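Local coordinates for RNA-binding protein RMD9, mitochondrial (Saccharomyces cerevisiae S288C, PDB 7A9X) that binds a twelve-nucleotide element in the 3'-untranslated regions of mitochondrial mRNAs and takes part in their processing or stability, at residues Val323-Gln328 against Ser362-Thr366; Trp344-Lys349 against Phe392-Val396; Asp539-Leu545 against Ile574-Leu579. All coordinates share one frame; numbering follows the deposited sequence.

Interaction 1 (Val323-Gln328 against Ser362-Thr366); sequences VNSFLQ and SLNNT. With nucleotides of chain B.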
# COMPACT_ATOMS: atom_id res chain seq x y z
N VAL A 323 -0.68 4.95 11.81
CA VAL A 323 -1.84 5.74 12.20
C VAL A 323 -3.13 5.02 11.82
O VAL A 323 -4.08 4.96 12.61
CB VAL A 323 -1.77 7.15 11.58
CG1 VAL A 323 -2.95 7.99 12.01
CG2 VAL A 323 -0.47 7.82 11.98
N ASN A 324 -3.19 4.46 10.61
CA ASN A 324 -4.38 3.75 10.16
C ASN A 324 -4.71 2.58 11.08
O ASN A 324 -5.87 2.37 11.45
CB ASN A 324 -4.20 3.24 8.73
CG ASN A 324 -4.11 4.37 7.72
OD1 ASN A 324 -4.61 5.47 7.95
ND2 ASN A 324 -3.48 4.09 6.58
N SER A 325 -3.69 1.80 11.47
CA SER A 325 -3.92 0.69 12.38
C SER A 325 -4.41 1.18 13.74
O SER A 325 -5.27 0.54 14.36
CB SER A 325 -2.64 -0.13 12.54
OG SER A 325 -2.79 -1.13 13.53
N PHE A 326 -3.87 2.30 14.21
CA PHE A 326 -4.32 2.87 15.48
C PHE A 326 -5.77 3.33 15.40
O PHE A 326 -6.56 3.08 16.31
CB PHE A 326 -3.39 4.03 15.86
CG PHE A 326 -3.75 4.71 17.15
CD1 PHE A 326 -4.05 3.97 18.29
CD2 PHE A 326 -3.76 6.09 17.24
CE1 PHE A 326 -4.37 4.60 19.48
CE2 PHE A 326 -4.07 6.72 18.43
CZ PHE A 326 -4.38 5.98 19.55
N LEU A 327 -6.14 4.00 14.30
CA LEU A 327 -7.53 4.41 14.11
C LEU A 327 -8.46 3.21 14.06
O LEU A 327 -9.57 3.24 14.61
CB LEU A 327 -7.66 5.24 12.83
CG LEU A 327 -7.03 6.63 12.82
CD1 LEU A 327 -7.08 7.21 11.42
CD2 LEU A 327 -7.75 7.53 13.81
N GLN A 328 -8.04 2.13 13.39
CA GLN A 328 -8.89 0.96 13.26
C GLN A 328 -9.06 0.25 14.60
O GLN A 328 -10.15 -0.26 14.90
CB GLN A 328 -8.32 0.01 12.21
CG GLN A 328 -8.46 0.54 10.79
CD GLN A 328 -7.70 -0.29 9.77
OE1 GLN A 328 -6.86 -1.12 10.12
NE2 GLN A 328 -7.98 -0.06 8.49
N SER A 362 -4.23 7.74 1.97
CA SER A 362 -4.36 6.52 2.75
C SER A 362 -5.01 6.80 4.10
O SER A 362 -5.82 6.00 4.59
CB SER A 362 -2.99 5.86 2.93
OG SER A 362 -3.11 4.62 3.60
N LEU A 363 -4.66 7.93 4.73
CA LEU A 363 -5.27 8.29 6.00
C LEU A 363 -6.76 8.57 5.84
O LEU A 363 -7.58 8.06 6.61
CB LEU A 363 -4.57 9.52 6.60
CG LEU A 363 -5.17 10.06 7.90
CD1 LEU A 363 -4.88 9.11 9.06
CD2 LEU A 363 -4.67 11.46 8.22
N ASN A 364 -7.12 9.37 4.83
CA ASN A 364 -8.52 9.70 4.61
C ASN A 364 -9.33 8.47 4.22
O ASN A 364 -10.53 8.40 4.52
CB ASN A 364 -8.63 10.79 3.54
CG ASN A 364 -8.05 12.11 4.00
OD1 ASN A 364 -8.11 12.45 5.18
ND2 ASN A 364 -7.47 12.85 3.06
N ASN A 365 -8.70 7.48 3.58
CA ASN A 365 -9.39 6.23 3.27
C ASN A 365 -9.85 5.55 4.55
O ASN A 365 -11.02 5.15 4.67
CB ASN A 365 -8.47 5.31 2.47
CG ASN A 365 -9.14 4.01 2.09
OD1 ASN A 365 -10.34 3.97 1.81
ND2 ASN A 365 -8.37 2.93 2.07
N THR A 366 -8.95 5.40 5.52
CA THR A 366 -9.31 4.79 6.79
C THR A 366 -10.37 5.61 7.52
O THR A 366 -11.32 5.05 8.08
CB THR A 366 -8.07 4.63 7.67
OG1 THR A 366 -7.08 3.87 6.96
CG2 THR A 366 -8.41 3.93 8.98
P A B 9 -2.05 0.87 -1.73
OP1 A B 9 -2.77 0.03 -2.72
OP2 A B 9 -1.35 2.09 -2.20
O5' A B 9 -3.08 1.32 -0.59
C5' A B 9 -2.82 2.44 0.25
C4' A B 9 -3.79 3.58 0.03
O4' A B 9 -3.04 4.81 -0.14
C3' A B 9 -4.68 3.49 -1.21
O3' A B 9 -5.85 2.73 -0.97
C2' A B 9 -4.97 4.96 -1.52
O2' A B 9 -6.02 5.45 -0.71
C1' A B 9 -3.67 5.64 -1.09
N9 A B 9 -2.72 5.85 -2.21
C8 A B 9 -1.62 5.09 -2.50
N7 A B 9 -0.94 5.51 -3.54
C5 A B 9 -1.64 6.63 -3.96
C6 A B 9 -1.42 7.54 -5.01
N6 A B 9 -0.41 7.44 -5.87
N1 A B 9 -2.30 8.55 -5.16
C2 A B 9 -3.32 8.64 -4.30
N3 A B 9 -3.63 7.85 -3.27
C4 A B 9 -2.74 6.86 -3.14
P C B 8 0.40 2.88 3.24
OP1 C B 8 -0.80 3.57 2.71
OP2 C B 8 0.28 1.99 4.42
O5' C B 8 1.06 2.00 2.08
C5' C B 8 1.05 2.43 0.72
C4' C B 8 0.87 1.26 -0.21
O4' C B 8 2.09 0.46 -0.21
C3' C B 8 -0.28 0.32 0.15
O3' C B 8 -0.98 -0.09 -1.02
C2' C B 8 0.44 -0.88 0.78
O2' C B 8 -0.25 -2.10 0.66
C1' C B 8 1.75 -0.90 0.02
N1 C B 8 2.84 -1.54 0.77
C2 C B 8 3.52 -2.63 0.21
O2 C B 8 3.22 -3.02 -0.92
N3 C B 8 4.50 -3.23 0.93
C4 C B 8 4.80 -2.79 2.15
N4 C B 8 5.78 -3.41 2.82
C5 C B 8 4.12 -1.69 2.75
C6 C B 8 3.15 -1.11 2.03
P U B 10 -6.83 2.31 -2.17
OP1 U B 10 -7.70 1.21 -1.66
OP2 U B 10 -6.02 2.08 -3.39
O5' U B 10 -7.75 3.59 -2.40
C5' U B 10 -8.80 3.92 -1.51
C4' U B 10 -9.62 5.07 -2.04
O4' U B 10 -8.74 6.21 -2.26
C3' U B 10 -10.29 4.83 -3.38
O3' U B 10 -11.55 4.21 -3.25
C2' U B 10 -10.38 6.23 -3.99
O2' U B 10 -11.54 6.91 -3.52
C1' U B 10 -9.14 6.92 -3.40
N1 U B 10 -8.00 6.96 -4.35
C2 U B 10 -7.81 8.12 -5.07
O2 U B 10 -8.54 9.10 -4.96
N3 U B 10 -6.73 8.11 -5.92
C4 U B 10 -5.85 7.06 -6.12
O4 U B 10 -4.93 7.20 -6.92
C5 U B 10 -6.12 5.90 -5.34
C6 U B 10 -7.16 5.89 -4.50

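Interaction 2 (Trp344-Lys349 against Phe392-Val396); sequences WEKAVK and FYSGV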
# COMPACT_ATOMS: atom_id res chain seq x y z
N TRP A 344 -7.64 11.63 14.00
CA TRP A 344 -7.51 12.01 12.60
C TRP A 344 -7.20 13.50 12.45
O TRP A 344 -6.40 13.89 11.59
CB TRP A 344 -8.79 11.65 11.84
CG TRP A 344 -8.80 12.10 10.42
CD1 TRP A 344 -8.22 11.47 9.36
CD2 TRP A 344 -9.42 13.28 9.89
NE1 TRP A 344 -8.44 12.18 8.20
CE2 TRP A 344 -9.18 13.30 8.50
CE3 TRP A 344 -10.16 14.32 10.46
CZ2 TRP A 344 -9.65 14.31 7.67
CZ3 TRP A 344 -10.63 15.33 9.64
CH2 TRP A 344 -10.37 15.32 8.26
N GLU A 345 -7.82 14.34 13.28
CA GLU A 345 -7.54 15.77 13.23
C GLU A 345 -6.09 16.07 13.57
O GLU A 345 -5.45 16.90 12.92
CB GLU A 345 -8.47 16.53 14.17
CG GLU A 345 -9.84 16.86 13.59
CD GLU A 345 -10.67 17.71 14.53
OE1 GLU A 345 -10.45 17.63 15.76
OE2 GLU A 345 -11.54 18.47 14.04
N LYS A 346 -5.55 15.40 14.59
CA LYS A 346 -4.16 15.62 14.96
C LYS A 346 -3.22 15.12 13.88
O LYS A 346 -2.18 15.74 13.62
CB LYS A 346 -3.86 14.94 16.30
CG LYS A 346 -4.57 15.56 17.49
CD LYS A 346 -4.13 14.93 18.80
CE LYS A 346 -4.78 15.61 19.98
NZ LYS A 346 -4.26 15.10 21.28
N ALA A 347 -3.56 14.01 13.23
CA ALA A 347 -2.71 13.50 12.15
C ALA A 347 -2.71 14.44 10.95
O ALA A 347 -1.66 14.68 10.34
CB ALA A 347 -3.16 12.10 11.75
N VAL A 348 -3.88 14.98 10.60
CA VAL A 348 -3.97 15.90 9.47
C VAL A 348 -3.16 17.16 9.73
O VAL A 348 -2.45 17.66 8.85
CB VAL A 348 -5.44 16.22 9.15
CG1 VAL A 348 -5.54 17.38 8.17
CG2 VAL A 348 -6.13 14.99 8.58
N LYS A 349 -3.25 17.70 10.95
CA LYS A 349 -2.46 18.89 11.28
C LYS A 349 -0.97 18.58 11.31
O LYS A 349 -0.16 19.43 10.91
CB LYS A 349 -2.91 19.47 12.63
CG LYS A 349 -4.19 20.28 12.55
CD LYS A 349 -4.51 20.94 13.88
CE LYS A 349 -5.72 21.85 13.75
NZ LYS A 349 -6.07 22.51 15.04
N PHE A 392 -12.59 21.98 8.54
CA PHE A 392 -11.34 21.73 9.24
C PHE A 392 -10.22 21.39 8.26
O PHE A 392 -9.10 21.90 8.38
CB PHE A 392 -11.51 20.59 10.25
CG PHE A 392 -10.21 19.98 10.68
CD1 PHE A 392 -9.45 20.57 11.67
CD2 PHE A 392 -9.73 18.83 10.07
CE1 PHE A 392 -8.24 20.02 12.06
CE2 PHE A 392 -8.53 18.27 10.45
CZ PHE A 392 -7.78 18.87 11.45
N TYR A 393 -10.51 20.52 7.29
CA TYR A 393 -9.49 20.12 6.33
C TYR A 393 -9.03 21.30 5.47
O TYR A 393 -7.85 21.39 5.13
CB TYR A 393 -10.03 18.98 5.45
CG TYR A 393 -8.97 18.12 4.79
CD1 TYR A 393 -8.34 17.10 5.50
CD2 TYR A 393 -8.61 18.32 3.46
CE1 TYR A 393 -7.38 16.31 4.90
CE2 TYR A 393 -7.64 17.54 2.86
CZ TYR A 393 -7.03 16.53 3.58
OH TYR A 393 -6.08 15.75 2.97
N SER A 394 -9.95 22.21 5.14
CA SER A 394 -9.56 23.41 4.42
C SER A 394 -8.64 24.28 5.26
O SER A 394 -7.69 24.88 4.74
CB SER A 394 -10.80 24.20 4.00
OG SER A 394 -11.66 23.43 3.18
N GLY A 395 -8.89 24.35 6.57
CA GLY A 395 -8.07 25.18 7.44
C GLY A 395 -6.65 24.68 7.61
O GLY A 395 -5.78 25.45 8.03
N VAL A 396 -6.39 23.42 7.28
CA VAL A 396 -5.05 22.86 7.41
C VAL A 396 -4.25 23.03 6.13
O VAL A 396 -3.08 23.42 6.17
CB VAL A 396 -5.14 21.38 7.83
CG1 VAL A 396 -3.75 20.77 7.96
CG2 VAL A 396 -5.91 21.25 9.13

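Interaction 3 (Asp539-Leu545 against Ile574-Leu579); sequences DRIELYL and ILNEYL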
# COMPACT_ATOMS: atom_id res chain seq x y z
N ASP A 539 -34.05 1.86 -19.65
CA ASP A 539 -33.20 0.67 -19.58
C ASP A 539 -31.74 1.10 -19.60
O ASP A 539 -31.28 1.72 -20.56
CB ASP A 539 -33.49 -0.28 -20.75
CG ASP A 539 -33.00 -1.69 -20.49
OD1 ASP A 539 -31.82 -1.85 -20.11
OD2 ASP A 539 -33.80 -2.64 -20.64
N ARG A 540 -31.01 0.75 -18.54
CA ARG A 540 -29.59 1.06 -18.45
C ARG A 540 -28.70 0.00 -19.09
O ARG A 540 -27.61 0.33 -19.57
CB ARG A 540 -29.17 1.25 -16.99
CG ARG A 540 -29.94 2.31 -16.23
CD ARG A 540 -29.30 2.55 -14.87
NE ARG A 540 -30.10 3.42 -14.02
CZ ARG A 540 -29.71 3.85 -12.82
NH1 ARG A 540 -30.51 4.63 -12.11
NH2 ARG A 540 -28.53 3.49 -12.34
N ILE A 541 -29.14 -1.26 -19.10
CA ILE A 541 -28.31 -2.32 -19.67
C ILE A 541 -28.16 -2.14 -21.17
O ILE A 541 -27.10 -2.42 -21.75
CB ILE A 541 -28.89 -3.70 -19.31
CG1 ILE A 541 -28.83 -3.92 -17.80
CG2 ILE A 541 -28.14 -4.81 -20.04
CD1 ILE A 541 -29.32 -5.28 -17.36
N GLU A 542 -29.22 -1.65 -21.83
CA GLU A 542 -29.13 -1.39 -23.27
C GLU A 542 -28.14 -0.26 -23.56
O GLU A 542 -27.36 -0.35 -24.51
CB GLU A 542 -30.51 -1.06 -23.83
CG GLU A 542 -31.51 -2.19 -23.64
CD GLU A 542 -32.79 -1.96 -24.42
OE1 GLU A 542 -33.32 -2.92 -25.00
OE2 GLU A 542 -33.27 -0.80 -24.44
N LEU A 543 -28.17 0.81 -22.76
CA LEU A 543 -27.19 1.88 -22.92
C LEU A 543 -25.78 1.37 -22.66
O LEU A 543 -24.83 1.77 -23.34
CB LEU A 543 -27.53 3.04 -21.99
CG LEU A 543 -26.57 4.23 -22.05
CD1 LEU A 543 -26.64 4.90 -23.41
CD2 LEU A 543 -26.87 5.22 -20.94
N TYR A 544 -25.63 0.48 -21.68
CA TYR A 544 -24.33 -0.08 -21.35
C TYR A 544 -23.76 -0.88 -22.52
O TYR A 544 -22.58 -0.72 -22.88
CB TYR A 544 -24.45 -0.96 -20.10
CG TYR A 544 -23.27 -1.85 -19.82
CD1 TYR A 544 -22.11 -1.34 -19.23
CD2 TYR A 544 -23.31 -3.21 -20.11
CE1 TYR A 544 -21.03 -2.16 -18.96
CE2 TYR A 544 -22.24 -4.03 -19.84
CZ TYR A 544 -21.10 -3.50 -19.27
OH TYR A 544 -20.03 -4.32 -19.00
N LEU A 545 -24.58 -1.73 -23.14
CA LEU A 545 -24.11 -2.52 -24.27
C LEU A 545 -23.90 -1.66 -25.51
O LEU A 545 -23.09 -2.01 -26.38
CB LEU A 545 -25.10 -3.64 -24.57
CG LEU A 545 -25.19 -4.74 -23.52
CD1 LEU A 545 -26.34 -5.68 -23.84
CD2 LEU A 545 -23.88 -5.51 -23.44
N ILE A 574 -28.34 -10.99 -15.05
CA ILE A 574 -29.31 -10.20 -15.81
C ILE A 574 -28.74 -9.78 -17.15
O ILE A 574 -29.49 -9.38 -18.05
CB ILE A 574 -29.79 -8.99 -14.99
CG1 ILE A 574 -31.05 -8.38 -15.60
CG2 ILE A 574 -28.68 -7.94 -14.89
CD1 ILE A 574 -31.59 -7.18 -14.86
N LEU A 575 -27.42 -9.87 -17.32
CA LEU A 575 -26.81 -9.57 -18.61
C LEU A 575 -27.06 -10.67 -19.63
O LEU A 575 -26.99 -10.42 -20.84
CB LEU A 575 -25.31 -9.33 -18.43
CG LEU A 575 -24.62 -8.37 -19.40
CD1 LEU A 575 -25.33 -7.03 -19.41
CD2 LEU A 575 -23.16 -8.20 -19.02
N ASN A 576 -27.34 -11.90 -19.17
CA ASN A 576 -27.55 -13.01 -20.10
C ASN A 576 -28.79 -12.82 -20.96
O ASN A 576 -28.83 -13.30 -22.10
CB ASN A 576 -27.64 -14.33 -19.33
CG ASN A 576 -26.28 -14.87 -18.92
OD1 ASN A 576 -25.32 -14.82 -19.70
ND2 ASN A 576 -26.19 -15.38 -17.70
N GLU A 577 -29.81 -12.14 -20.44
CA GLU A 577 -31.04 -11.96 -21.21
C GLU A 577 -30.94 -10.82 -22.22
O GLU A 577 -31.87 -10.63 -23.00
CB GLU A 577 -32.23 -11.72 -20.27
CG GLU A 577 -32.05 -10.58 -19.30
CD GLU A 577 -33.11 -10.55 -18.22
OE1 GLU A 577 -34.16 -9.91 -18.42
OE2 GLU A 577 -32.90 -11.19 -17.17
N TYR A 578 -29.84 -10.07 -22.22
CA TYR A 578 -29.61 -9.00 -23.18
C TYR A 578 -28.55 -9.34 -24.21
O TYR A 578 -28.30 -8.54 -25.12
CB TYR A 578 -29.21 -7.71 -22.45
CG TYR A 578 -30.31 -7.02 -21.69
CD1 TYR A 578 -30.67 -7.44 -20.41
CD2 TYR A 578 -30.99 -5.94 -22.23
CE1 TYR A 578 -31.68 -6.81 -19.71
CE2 TYR A 578 -31.99 -5.30 -21.53
CZ TYR A 578 -32.33 -5.74 -20.27
OH TYR A 578 -33.33 -5.10 -19.57
N LEU A 579 -27.93 -10.52 -24.11
CA LEU A 579 -26.68 -10.81 -24.81
C LEU A 579 -26.83 -11.70 -26.03
O LEU A 579 -25.87 -11.83 -26.79
CB LEU A 579 -25.69 -11.47 -23.84
CG LEU A 579 -24.57 -10.58 -23.31
CD1 LEU A 579 -25.06 -9.15 -23.07
CD2 LEU A 579 -23.97 -11.17 -22.03

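Interaction 1 (Val323-Gln328 against Ser362-Thr366)
Asn-324 and Ser-362 meet on the leading helices of two consecutive repeats, assigned as the fifth and sixth pentatricopeptide (PPR) units, and the contact reaches directly to the bound RNA. Such helices line the RNA-facing groove of PPR proteins; here the two run almost parallel, their axes 9.7 Å apart. Asn-324 suits the seam because its amide is short, flat and two-ended. With CG beside the backbone N (chi1 -67°), the amide reaches across to the next helix, where Asn-324 ND2 makes a weak, bent hydrogen bond of 3.0 Å to Ser-362 OG. Ser-362 OG in turn donates to OP1 of C8 of chain B, 2.7 Å away. Ser-362 thus joins phosphate to asparagine, with Asn-324 as a second-shell residue that probably helps to position the phosphate-binding hydroxyl; a serine is small enough to let the backbone of the RNA come this close. At the other end of the amide, Asn-324 OD1 lies 3.1 Å from Thr-366 OG1. One turn beyond Asn-324, Gln-328 crosses Thr-366 at about a right angle, with Gln-328 CG 3.8 Å from Thr-366 CG2. Asn-365, on the RNA side, brings its CG to 3.6 Å from C5' of nucleotide U10 of chain B. Behind the polar row, away from the RNA, lies an apolar one: the CD1 methyl of Leu-363 fits between two helix neighbours, 3.7 Å from Val-323 CG1 and 3.7 Å from Leu-327 CD1. Helix 337-351 closes off this apolar side, with Trp-344 against Leu-363, Tyr-351 against Val-323 and Ile-343 against Leu-327. Phe-326 points elsewhere, wedging between helix 337-351 and helix 297-308, so that helix 320-334 is held by the preceding repeat as well as the following one.

Interaction 2 (Trp344-Lys349 against Phe392-Val396)
The helices bearing Glu-345 and Phe-392 run side by side, 22° from parallel with axes 10.3 Å apart, and draw closest at Lys-349 and Val-396, whose CA atoms are 6.1 Å from each other. They are the second helices of the repeats assigned as PPR5 and PPR6, stacked as in a superhelical repeat array. The packing is knobs-into-holes: Phe-392 is the knob, and its hole is formed by Trp-344, Glu-345, Val-348 and Lys-349. With CG anti to the backbone N (chi1 162°), the ring projects straight into that hole. A phenylalanine fits because the flat ring offers two faces and a rim to mostly hydrocarbon neighbours. Over one face lies the aliphatic part of Glu-345, its CG 3.7 Å from the centroid of the Phe-392 ring in a CH-pi contact; on the opposite face, toward the rim, lies Val-396 CG2 from the same segment. At the ring edge Lys-349 CE comes to 3.5 Å from Phe-392 CE1, a long chain lending its methylenes while its amine stays outside. The six-membered ring of Trp-344 meets the Phe-392 ring obliquely, with planes 55° apart. The indole also reaches Tyr-393, Trp-344 CZ2 lying 3.8 Å from Tyr-393 CD1, while the polar ends of both rings are satisfied elsewhere: Trp-344 NE1 by Asn-364, and Tyr-393 OH by Asp-400 as well as Asn-364. Val-348 CG1 lies 3.8 Å from Val-396 CG1, a methyl that also sits 3.5 Å from Val-348 O.

Interaction 3 (Asp539-Leu545 against Ile574-Leu579)
Tyr-578 lays its ring against the first turn of helix 540-551 and donates its hydroxyl to that helix's N-cap, Asp-539, in the helical C-terminal part of the protein beyond the assigned repeats. The bond from Tyr-578 OH to Asp-539 OD2 is short, 2.7 Å, and uses the syn lone pair of the carboxylate, whose plane stands 76° from that of the ring. Ile-541 provides the apolar half of the grip: its CG2 sits over one face of the Tyr-578 ring, 3.7 Å from the centroid, in a CH-pi contact. Glu-542 CG adds to it, 3.8 Å from Tyr-578 CE2. Tyrosine suits this place because one side chain offers both a broad face for isoleucine and a hydroxyl for aspartate; a phenylalanine here would probably leave Asp-539 OD2 without this donor and the carboxylate less firmly set. Branched isoleucine is equally apt, since both its arms touch the Tyr-578 ring and each has a further partner: Ile-541 CD1 reaches 3.7 Å from Ile-574 CG2, and Ile-541 CG2 lies 3.6 Å from Leu-575 CD1. Further along the helix, Leu-545 CD1 packs 3.8 Å from Leu-579 CD1. In the next shell, helix 489-502 backs the contact, with Ser-492 against Ile-541 and Val-489 against Leu-575, and Gln-493 accepts from the backbone N of Ile-574. The carboxylate itself is set by its own helix. With CG anti to the backbone N (chi1 -161°), Asp-539 turns OD1 back over the first turn, where it takes a weak bond from Ile-541 N and, from above the carboxylate plane, a straighter one of 3.1 Å from Glu-542 N, at an N-H...O angle of 158°.

In the fold
From the N terminus, helix 320-334 opens interaction 1, and helix 337-351 opens interaction 2 before helix 357-374 closes the first; helix 379-396 then closes the second. The two loops therefore cross, joining first helix to first helix and second to second across the same pair of repeats. They also touch, through Asn-364 and Leu-363 on the helix that closes interaction 1; Leu-363 packs on Val-348 of interaction 2. Interaction 3 follows in series, with its centre about 39 Å from that of interaction 1. It closes a separate C-terminal loop, bringing the segment after helix 566-571 back onto helix 540-551.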